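Local coordinates for protein ebony (Drosophila melanogaster, PDB 6DYM) that probably joins a carrier-bound amino acid to an amine in an amide bond, as the C-terminal condensation domain of a nonribosomal peptide synthetase, at residues D30-W34 and D199-Q204; A76-R82 and I119-M125; E104-R108 and I159-N163. One frame throughout, in Å; residues are numbered along the deposited sequence.

Contact 1. Residues D30-W34 and D199-Q204; sequences DLEQW and DAPDEQ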
loop_
_atom_site.group_PDB
_atom_site.type_symbol
_atom_site.label_atom_id
_atom_site.label_comp_id
_atom_site.label_asym_id
_atom_site.label_seq_id
_atom_site.Cartn_x
_atom_site.Cartn_y
_atom_site.Cartn_z
ATOM N N ASP A 30 6.709 -1.303 -9.272
ATOM C CA ASP A 30 8.052 -0.833 -9.585
ATOM C C ASP A 30 9.140 -1.737 -9.017
ATOM O O ASP A 30 10.243 -1.772 -9.568
ATOM C CB ASP A 30 8.220 0.601 -9.083
ATOM C CG ASP A 30 7.212 1.558 -9.710
ATOM O OD1 ASP A 30 6.009 1.468 -9.376
ATOM O OD2 ASP A 30 7.625 2.395 -10.543
ATOM N N LEU A 31 8.857 -2.480 -7.949
ATOM C CA LEU A 31 9.852 -3.381 -7.378
ATOM C C LEU A 31 9.792 -4.773 -7.995
ATOM O O LEU A 31 10.836 -5.349 -8.321
ATOM C CB LEU A 31 9.659 -3.483 -5.866
ATOM C CG LEU A 31 10.005 -2.226 -5.073
ATOM C CD1 LEU A 31 9.687 -2.451 -3.605
ATOM C CD2 LEU A 31 11.473 -1.849 -5.266
ATOM N N GLU A 32 8.587 -5.321 -8.169
ATOM C CA GLU A 32 8.439 -6.676 -8.690
ATOM C C GLU A 32 8.891 -6.810 -10.138
ATOM O O GLU A 32 9.194 -7.927 -10.568
ATOM C CB GLU A 32 6.984 -7.132 -8.570
ATOM C CG GLU A 32 6.516 -7.308 -7.145
ATOM C CD GLU A 32 5.832 -6.071 -6.595
ATOM O OE1 GLU A 32 6.487 -5.009 -6.508
ATOM O OE2 GLU A 32 4.636 -6.161 -6.248
ATOM N N GLN A 33 8.937 -5.710 -10.899
ATOM C CA GLN A 33 9.393 -5.802 -12.283
ATOM C C GLN A 33 10.837 -6.273 -12.361
ATOM O O GLN A 33 11.252 -6.841 -13.377
ATOM C CB GLN A 33 9.241 -4.453 -12.985
ATOM C CG GLN A 33 10.187 -3.387 -12.469
ATOM C CD GLN A 33 10.028 -2.055 -13.182
ATOM O OE1 GLN A 33 9.904 -2.001 -14.405
ATOM N NE2 GLN A 33 10.018 -0.976 -12.413
ATOM N N TRP A 34 11.617 -6.048 -11.306
ATOM C CA TRP A 34 13.011 -6.458 -11.287
ATOM C C TRP A 34 13.202 -7.876 -10.771
ATOM O O TRP A 34 14.310 -8.414 -10.875
ATOM C CB TRP A 34 13.830 -5.469 -10.450
ATOM C CG TRP A 34 13.629 -4.050 -10.898
ATOM C CD1 TRP A 34 13.014 -3.050 -10.205
ATOM C CD2 TRP A 34 14.024 -3.485 -12.154
ATOM N NE1 TRP A 34 13.007 -1.891 -10.950
ATOM C CE2 TRP A 34 13.621 -2.133 -12.150
ATOM C CE3 TRP A 34 14.681 -3.990 -13.281
ATOM C CZ2 TRP A 34 13.854 -1.281 -13.230
ATOM C CZ3 TRP A 34 14.912 -3.143 -14.351
ATOM C CH2 TRP A 34 14.501 -1.802 -14.317
ATOM N N ASP A 199 19.273 -4.081 -11.074
ATOM C CA ASP A 199 19.155 -3.565 -12.435
ATOM C C ASP A 199 18.294 -2.309 -12.533
ATOM O O ASP A 199 18.195 -1.732 -13.622
ATOM C CB ASP A 199 18.579 -4.644 -13.359
ATOM C CG ASP A 199 19.555 -5.784 -13.611
ATOM O OD1 ASP A 199 20.780 -5.534 -13.645
ATOM O OD2 ASP A 199 19.095 -6.932 -13.777
ATOM N N ALA A 200 17.667 -1.873 -11.441
ATOM C CA ALA A 200 16.846 -0.674 -11.490
ATOM C C ALA A 200 17.727 0.566 -11.644
ATOM O O ALA A 200 18.876 0.580 -11.196
ATOM C CB ALA A 200 15.994 -0.561 -10.227
ATOM N N PRO A 201 17.218 1.622 -12.283
ATOM C CA PRO A 201 18.010 2.850 -12.402
ATOM C C PRO A 201 18.244 3.481 -11.039
ATOM O O PRO A 201 17.499 3.253 -10.082
ATOM C CB PRO A 201 17.148 3.752 -13.296
ATOM C CG PRO A 201 15.759 3.226 -13.129
ATOM C CD PRO A 201 15.906 1.743 -12.941
ATOM N N ASP A 202 19.305 4.288 -10.958
ATOM C CA ASP A 202 19.626 4.975 -9.710
ATOM C C ASP A 202 18.482 5.850 -9.227
ATOM O O ASP A 202 18.376 6.113 -8.024
ATOM C CB ASP A 202 20.884 5.829 -9.883
ATOM C CG ASP A 202 22.158 5.013 -9.821
ATOM O OD1 ASP A 202 22.073 3.770 -9.886
ATOM O OD2 ASP A 202 23.247 5.614 -9.713
ATOM N N GLU A 203 17.613 6.285 -10.136
ATOM C CA GLU A 203 16.552 7.225 -9.818
ATOM C C GLU A 203 15.332 6.567 -9.192
ATOM O O GLU A 203 14.445 7.284 -8.713
ATOM C CB GLU A 203 16.142 7.982 -11.088
ATOM C CG GLU A 203 17.241 8.899 -11.652
ATOM C CD GLU A 203 18.398 8.146 -12.313
ATOM O OE1 GLU A 203 18.165 7.052 -12.874
ATOM O OE2 GLU A 203 19.547 8.650 -12.266
ATOM N N GLN A 204 15.250 5.238 -9.178
ATOM C CA GLN A 204 14.110 4.577 -8.554
ATOM C C GLN A 204 14.328 4.518 -7.048
ATOM O O GLN A 204 15.285 3.888 -6.576
ATOM C CB GLN A 204 13.893 3.176 -9.112
ATOM C CG GLN A 204 12.705 2.484 -8.452
ATOM C CD GLN A 204 12.346 1.164 -9.096
ATOM O OE1 GLN A 204 12.846 0.827 -10.168
ATOM N NE2 GLN A 204 11.471 0.405 -8.442
HETATM O O HOH W 1 17.291 -6.644 -10.510
#
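A carboxamide can act as donor and acceptor at once, and Q204 uses both roles to join two loops. Its NE2 donates to the backbone carbonyl O of D30 (2.7 Å), while its OE1 accepts from the indole NE1 of W34 (2.8 Å). Extended t rotamers at chi1 and chi2 carry the amide across. The D30 oxygen takes a second donor from its own segment, Q33 NE2 at 3.0 Å, so one carbonyl serves two side-chain amides. W34 NE1 also lies 3.1 Å from D30 O, but the angle is poor and its bond goes to Q204. The strand order and topology are consistent with a GNAT-like acyltransferase fold, and here the loop between helices 14-25 and 41-58 meets the one leading into strand 205-212. That second loop reverses in a type I beta turn from P201 to Q204, closed by Q204 N to P201 O at 3.1 Å. N186 ND2 bonds both A200 O, just before the turn, and D202 OD1 within it. The indole of W34 packs on the residues leading into the turn: A200 CB sits over the five-membered ring, 3.6 Å from its centroid, a CH-pi contact, and P201 CD lies 3.7 Å from W34 CZ2. Beyond the indole, water 1 accepts from D199 N at 3.3 Å and donates only weakly to W34 O, 3.5 Å away.

Contact 2. Residues A76-R82 and I119-M125; sequences ALNFDAR and ILHSFMM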
loop_
_atom_site.group_PDB
_atom_site.type_symbol
_atom_site.label_atom_id
_atom_site.label_comp_id
_atom_site.label_asym_id
_atom_site.label_seq_id
_atom_site.Cartn_x
_atom_site.Cartn_y
_atom_site.Cartn_z
ATOM N N ALA A 76 -8.413 1.004 -0.400
ATOM C CA ALA A 76 -7.321 1.358 0.502
ATOM C C ALA A 76 -7.322 0.357 1.649
ATOM O O ALA A 76 -8.273 0.316 2.437
ATOM C CB ALA A 76 -7.473 2.786 1.023
ATOM N N LEU A 77 -6.268 -0.448 1.737
ATOM C CA LEU A 77 -6.137 -1.475 2.766
ATOM C C LEU A 77 -5.162 -0.985 3.831
ATOM O O LEU A 77 -4.022 -0.632 3.516
ATOM C CB LEU A 77 -5.658 -2.793 2.154
ATOM C CG LEU A 77 -6.430 -3.247 0.912
ATOM C CD1 LEU A 77 -5.980 -4.630 0.470
ATOM C CD2 LEU A 77 -7.932 -3.227 1.178
ATOM N N ASN A 78 -5.617 -0.956 5.083
ATOM C CA ASN A 78 -4.857 -0.391 6.184
ATOM C C ASN A 78 -4.859 -1.341 7.367
ATOM O O ASN A 78 -5.824 -2.077 7.592
ATOM C CB ASN A 78 -5.433 0.952 6.624
ATOM C CG ASN A 78 -5.591 1.906 5.475
ATOM O OD1 ASN A 78 -4.625 2.204 4.783
ATOM N ND2 ASN A 78 -6.815 2.380 5.248
ATOM N N PHE A 79 -3.767 -1.294 8.130
ATOM C CA PHE A 79 -3.631 -1.998 9.395
ATOM C C PHE A 79 -3.009 -1.062 10.420
ATOM O O PHE A 79 -2.312 -0.103 10.077
ATOM C CB PHE A 79 -2.735 -3.236 9.283
ATOM C CG PHE A 79 -3.428 -4.461 8.772
ATOM C CD1 PHE A 79 -4.468 -5.033 9.483
ATOM C CD2 PHE A 79 -3.006 -5.068 7.602
ATOM C CE1 PHE A 79 -5.090 -6.169 9.021
ATOM C CE2 PHE A 79 -3.625 -6.206 7.134
ATOM C CZ PHE A 79 -4.665 -6.758 7.846
ATOM N N ASP A 80 -3.274 -1.347 11.687
ATOM C CA ASP A 80 -2.421 -0.844 12.750
ATOM C C ASP A 80 -1.023 -1.413 12.549
ATOM O O ASP A 80 -0.842 -2.634 12.537
ATOM C CB ASP A 80 -2.993 -1.251 14.109
ATOM C CG ASP A 80 -2.229 -0.650 15.285
ATOM O OD1 ASP A 80 -1.021 -0.358 15.158
ATOM O OD2 ASP A 80 -2.845 -0.474 16.355
ATOM N N ALA A 81 -0.037 -0.529 12.369
ATOM C CA ALA A 81 1.316 -0.989 12.071
ATOM C C ALA A 81 1.846 -1.939 13.139
ATOM O O ALA A 81 2.685 -2.796 12.844
ATOM C CB ALA A 81 2.255 0.205 11.915
ATOM N N ARG A 82 1.368 -1.812 14.376
ATOM C CA ARG A 82 1.811 -2.656 15.479
ATOM C C ARG A 82 0.832 -3.790 15.783
ATOM O O ARG A 82 0.879 -4.366 16.876
ATOM C CB ARG A 82 2.045 -1.796 16.722
ATOM C CG ARG A 82 3.010 -0.632 16.491
ATOM C CD ARG A 82 3.540 -0.088 17.808
ATOM N NE ARG A 82 4.381 1.099 17.646
ATOM C CZ ARG A 82 5.633 1.072 17.198
ATOM N NH1 ARG A 82 6.335 2.195 17.099
ATOM N NH2 ARG A 82 6.187 -0.080 16.846
ATOM N N ILE A 119 -0.038 4.031 15.027
ATOM C CA ILE A 119 0.479 4.114 13.668
ATOM C C ILE A 119 -0.508 3.415 12.743
ATOM O O ILE A 119 -0.661 2.188 12.798
ATOM C CB ILE A 119 1.874 3.489 13.563
ATOM C CG1 ILE A 119 2.792 4.038 14.660
ATOM C CG2 ILE A 119 2.461 3.749 12.203
ATOM C CD1 ILE A 119 4.157 3.393 14.669
ATOM N N LEU A 120 -1.171 4.190 11.887
ATOM C CA LEU A 120 -2.010 3.633 10.835
ATOM C C LEU A 120 -1.142 3.354 9.614
ATOM O O LEU A 120 -0.613 4.283 8.993
ATOM C CB LEU A 120 -3.154 4.582 10.480
ATOM C CG LEU A 120 -4.120 3.979 9.462
ATOM C CD1 LEU A 120 -4.837 2.768 10.064
ATOM C CD2 LEU A 120 -5.118 5.016 8.962
ATOM N N HIS A 121 -1.003 2.079 9.267
ATOM C CA HIS A 121 -0.148 1.651 8.166
ATOM C C HIS A 121 -0.999 1.545 6.908
ATOM O O HIS A 121 -1.855 0.662 6.803
ATOM C CB HIS A 121 0.527 0.318 8.480
ATOM C CG HIS A 121 1.498 -0.126 7.429
ATOM N ND1 HIS A 121 1.856 -1.447 7.254
ATOM C CD2 HIS A 121 2.180 0.575 6.492
ATOM C CE1 HIS A 121 2.722 -1.538 6.259
ATOM N NE2 HIS A 121 2.936 -0.326 5.779
ATOM N N SER A 122 -0.774 2.457 5.966
ATOM C CA SER A 122 -1.385 2.369 4.640
ATOM C C SER A 122 -0.541 1.400 3.829
ATOM O O SER A 122 0.527 1.760 3.328
ATOM C CB SER A 122 -1.454 3.739 3.976
ATOM O OG SER A 122 -2.018 3.639 2.676
ATOM N N PHE A 123 -0.992 0.155 3.711
ATOM C CA PHE A 123 -0.109 -0.851 3.147
ATOM C C PHE A 123 -0.456 -1.247 1.718
ATOM O O PHE A 123 0.438 -1.693 0.995
ATOM C CB PHE A 123 -0.042 -2.080 4.072
ATOM C CG PHE A 123 -1.154 -3.070 3.890
ATOM C CD1 PHE A 123 -0.983 -4.184 3.084
ATOM C CD2 PHE A 123 -2.341 -2.928 4.579
ATOM C CE1 PHE A 123 -1.994 -5.114 2.926
ATOM C CE2 PHE A 123 -3.359 -3.860 4.431
ATOM C CZ PHE A 123 -3.183 -4.952 3.600
ATOM N N MET A 124 -1.700 -1.059 1.275
ATOM C CA MET A 124 -2.037 -1.219 -0.134
ATOM C C MET A 124 -3.055 -0.168 -0.547
ATOM O O MET A 124 -3.981 0.150 0.207
ATOM C CB MET A 124 -2.588 -2.620 -0.455
ATOM C CG MET A 124 -1.601 -3.752 -0.225
ATOM S SD MET A 124 -2.024 -5.292 -1.064
ATOM C CE MET A 124 -0.723 -6.371 -0.470
ATOM N N MET A 125 -2.861 0.373 -1.747
ATOM C CA MET A 125 -3.811 1.267 -2.395
ATOM C C MET A 125 -3.848 0.897 -3.868
ATOM O O MET A 125 -2.794 0.701 -4.480
ATOM C CB MET A 125 -3.408 2.735 -2.221
ATOM C CG MET A 125 -4.569 3.697 -2.059
ATOM S SD MET A 125 -4.038 5.381 -1.662
ATOM C CE MET A 125 -4.513 5.528 0.058
HETATM O O HOH W 2 0.042 1.746 16.501
#
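Short backbone bonds dominate this antiparallel pair. H121 N reaches F79 O at 2.7 Å, answered by F79 N to H121 O at 3.0 Å; L77 N gives to M124 O and A81 N to I119 O, both at 2.8 Å. The regular alternation breaks once: L77 O accepts from both F123 N (3.1 Å) and M124 N (3.3 Å), a classic beta bulge that shifts the register by one residue. At the far end D80 OD1 receives R82 N at 2.9 Å, an Asx turn, water 2 links the same oxygen to I119 N, and OD2 takes N117 N. R82 pairs with D109 and the carbonyls of R108 and P113, and H121 ND1 bonds E84. F123 CE2 touches L77 CB and F79 CD2, each at 3.4 Å, and the two phenyl rings lie near parallel but slid apart, with L55 of helix 41-58 against both. On the opposite face A76 and M125 meet helix 133-153. In this probably GNAT-like sheet these are the third and fourth strands, and their chemistry implies a join held by main-chain bonds that any sequence could make, with apolar side chains on its two faces fitting it to the helices.

Contact 3. Residues E104-R108 and I159-N163; sequences EGPIR and IFTTN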
loop_
_atom_site.group_PDB
_atom_site.type_symbol
_atom_site.label_atom_id
_atom_site.label_comp_id
_atom_site.label_asym_id
_atom_site.label_seq_id
_atom_site.Cartn_x
_atom_site.Cartn_y
_atom_site.Cartn_z
ATOM N N GLU A 104 11.161 0.234 6.685
ATOM C CA GLU A 104 10.208 0.698 7.688
ATOM C C GLU A 104 10.622 0.359 9.114
ATOM O O GLU A 104 10.428 1.176 10.020
ATOM C CB GLU A 104 8.827 0.092 7.415
ATOM C CG GLU A 104 8.221 0.558 6.107
ATOM C CD GLU A 104 6.956 -0.192 5.719
ATOM O OE1 GLU A 104 6.572 -1.146 6.426
ATOM O OE2 GLU A 104 6.354 0.172 4.688
ATOM N N GLY A 105 11.165 -0.837 9.329
ATOM C CA GLY A 105 11.379 -1.375 10.655
ATOM C C GLY A 105 12.145 -0.470 11.599
ATOM O O GLY A 105 11.647 -0.092 12.666
ATOM N N PRO A 106 13.388 -0.129 11.239
ATOM C CA PRO A 106 14.190 0.735 12.126
ATOM C C PRO A 106 13.523 2.058 12.450
ATOM O O PRO A 106 13.642 2.554 13.577
ATOM C CB PRO A 106 15.490 0.935 11.329
ATOM C CG PRO A 106 15.586 -0.283 10.463
ATOM C CD PRO A 106 14.174 -0.646 10.104
ATOM N N ILE A 107 12.812 2.646 11.489
ATOM C CA ILE A 107 12.147 3.921 11.727
ATOM C C ILE A 107 10.916 3.728 12.605
ATOM O O ILE A 107 10.730 4.432 13.605
ATOM C CB ILE A 107 11.784 4.582 10.385
ATOM C CG1 ILE A 107 13.059 4.938 9.611
ATOM C CG2 ILE A 107 10.893 5.781 10.620
ATOM C CD1 ILE A 107 12.813 5.395 8.183
ATOM N N ARG A 108 10.063 2.766 12.244
ATOM C CA ARG A 108 8.823 2.524 12.979
ATOM C C ARG A 108 9.083 2.254 14.458
ATOM O O ARG A 108 8.389 2.792 15.331
ATOM C CB ARG A 108 8.076 1.344 12.356
ATOM C CG ARG A 108 6.884 0.856 13.171
ATOM C CD ARG A 108 6.437 -0.523 12.709
ATOM N NE ARG A 108 7.443 -1.538 13.007
ATOM C CZ ARG A 108 7.968 -2.364 12.109
ATOM N NH1 ARG A 108 7.586 -2.300 10.840
ATOM N NH2 ARG A 108 8.878 -3.255 12.481
ATOM N N ILE A 159 -0.175 8.533 9.956
ATOM C CA ILE A 159 -0.247 7.586 8.850
ATOM C C ILE A 159 1.164 7.299 8.353
ATOM O O ILE A 159 1.963 8.221 8.147
ATOM C CB ILE A 159 -1.134 8.126 7.712
ATOM C CG1 ILE A 159 -2.560 8.354 8.219
ATOM C CG2 ILE A 159 -1.126 7.171 6.531
ATOM C CD1 ILE A 159 -3.424 9.120 7.268
ATOM N N PHE A 160 1.449 6.021 8.117
ATOM C CA PHE A 160 2.786 5.518 7.831
ATOM C C PHE A 160 2.723 4.659 6.577
ATOM O O PHE A 160 1.865 3.777 6.478
ATOM C CB PHE A 160 3.275 4.705 9.035
ATOM C CG PHE A 160 4.696 4.244 8.957
ATOM C CD1 PHE A 160 5.732 5.152 8.842
ATOM C CD2 PHE A 160 5.000 2.891 9.063
ATOM C CE1 PHE A 160 7.050 4.716 8.803
ATOM C CE2 PHE A 160 6.310 2.452 9.024
ATOM C CZ PHE A 160 7.337 3.370 8.891
ATOM N N THR A 161 3.613 4.916 5.617
ATOM C CA THR A 161 3.609 4.134 4.385
ATOM C C THR A 161 4.951 4.274 3.673
ATOM O O THR A 161 5.655 5.276 3.839
ATOM C CB THR A 161 2.461 4.562 3.454
ATOM O OG1 THR A 161 2.466 3.750 2.272
ATOM C CG2 THR A 161 2.589 6.030 3.060
ATOM N N THR A 162 5.309 3.245 2.898
ATOM C CA THR A 162 6.450 3.308 1.986
ATOM C C THR A 162 5.921 3.419 0.563
ATOM O O THR A 162 5.190 2.539 0.100
ATOM C CB THR A 162 7.359 2.084 2.110
ATOM O OG1 THR A 162 7.799 1.947 3.461
ATOM C CG2 THR A 162 8.584 2.236 1.214
ATOM N N ASN A 163 6.294 4.487 -0.124
ATOM C CA ASN A 163 5.818 4.734 -1.475
ATOM C C ASN A 163 6.914 4.368 -2.464
ATOM O O ASN A 163 8.040 4.871 -2.373
ATOM C CB ASN A 163 5.372 6.185 -1.624
ATOM C CG ASN A 163 4.083 6.446 -0.885
ATOM O OD1 ASN A 163 3.097 5.741 -1.083
ATOM N ND2 ASN A 163 4.090 7.434 -0.005
#
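Helix 104-108 and strand 159-163 run nearly antiparallel, their N-to-C directions 155° apart and their axes 10.6 Å from each other at closest, a typical layer spacing for a helix lying on a sheet. The sheet is probably that of a GNAT-like fold, and helix 93-111, to which the first segment belongs, comes between the third and fourth strands along the chain only, packing on one face. The helix is kinked here: P106 has no amide hydrogen, and the N of I107 also lacks a bond to the preceding turn. The regular pattern resumes with R108 N to E104 O at 2.8 Å. G105 fits the kink, since a beta carbon there would clash with P106 CD. Alternation along the strand sorts its side chains: F160 and T162 point toward the helix, while T161 points away and donates its hydroxyl to the backbone O of S122 on the neighbouring strand. The F160 ring is the main apolar contact, reached by E104 CB at 3.8 Å from its CE2 and by R108 CB at 3.9 Å from the same carbon, with I107 CG2 more loosely placed 4.4 Å from CE1. V208 and W210 of strand 205-212 also touch F160, and R108 turns its charged end to E101. E104 reaches across to the strand with its carboxylate, where OE2 accepts the hydroxyl of T162, OG1 to OE2 measuring just 2.6 Å.

From the N terminus, the chain first lays down 30-34, whose partner 199-204 arrives only after 164 intervening residues; contact 1 therefore encloses the other two and ties the loop after the first helix to that before the last strand. Within it, 76-82 waits through helix 93-111 for strand 119-127, closing contact 2, while 104-108 on that helix waits for strand 158-163, closing contact 3. These two cross, since their segments alternate. They also touch: R82 NH1 meets R108 O, and L120 O meets F160 N across neighbouring parallel strands. Contact 1 stands apart, its nearest atoms about 7 Å from contact 3 and about 8 Å from contact 2.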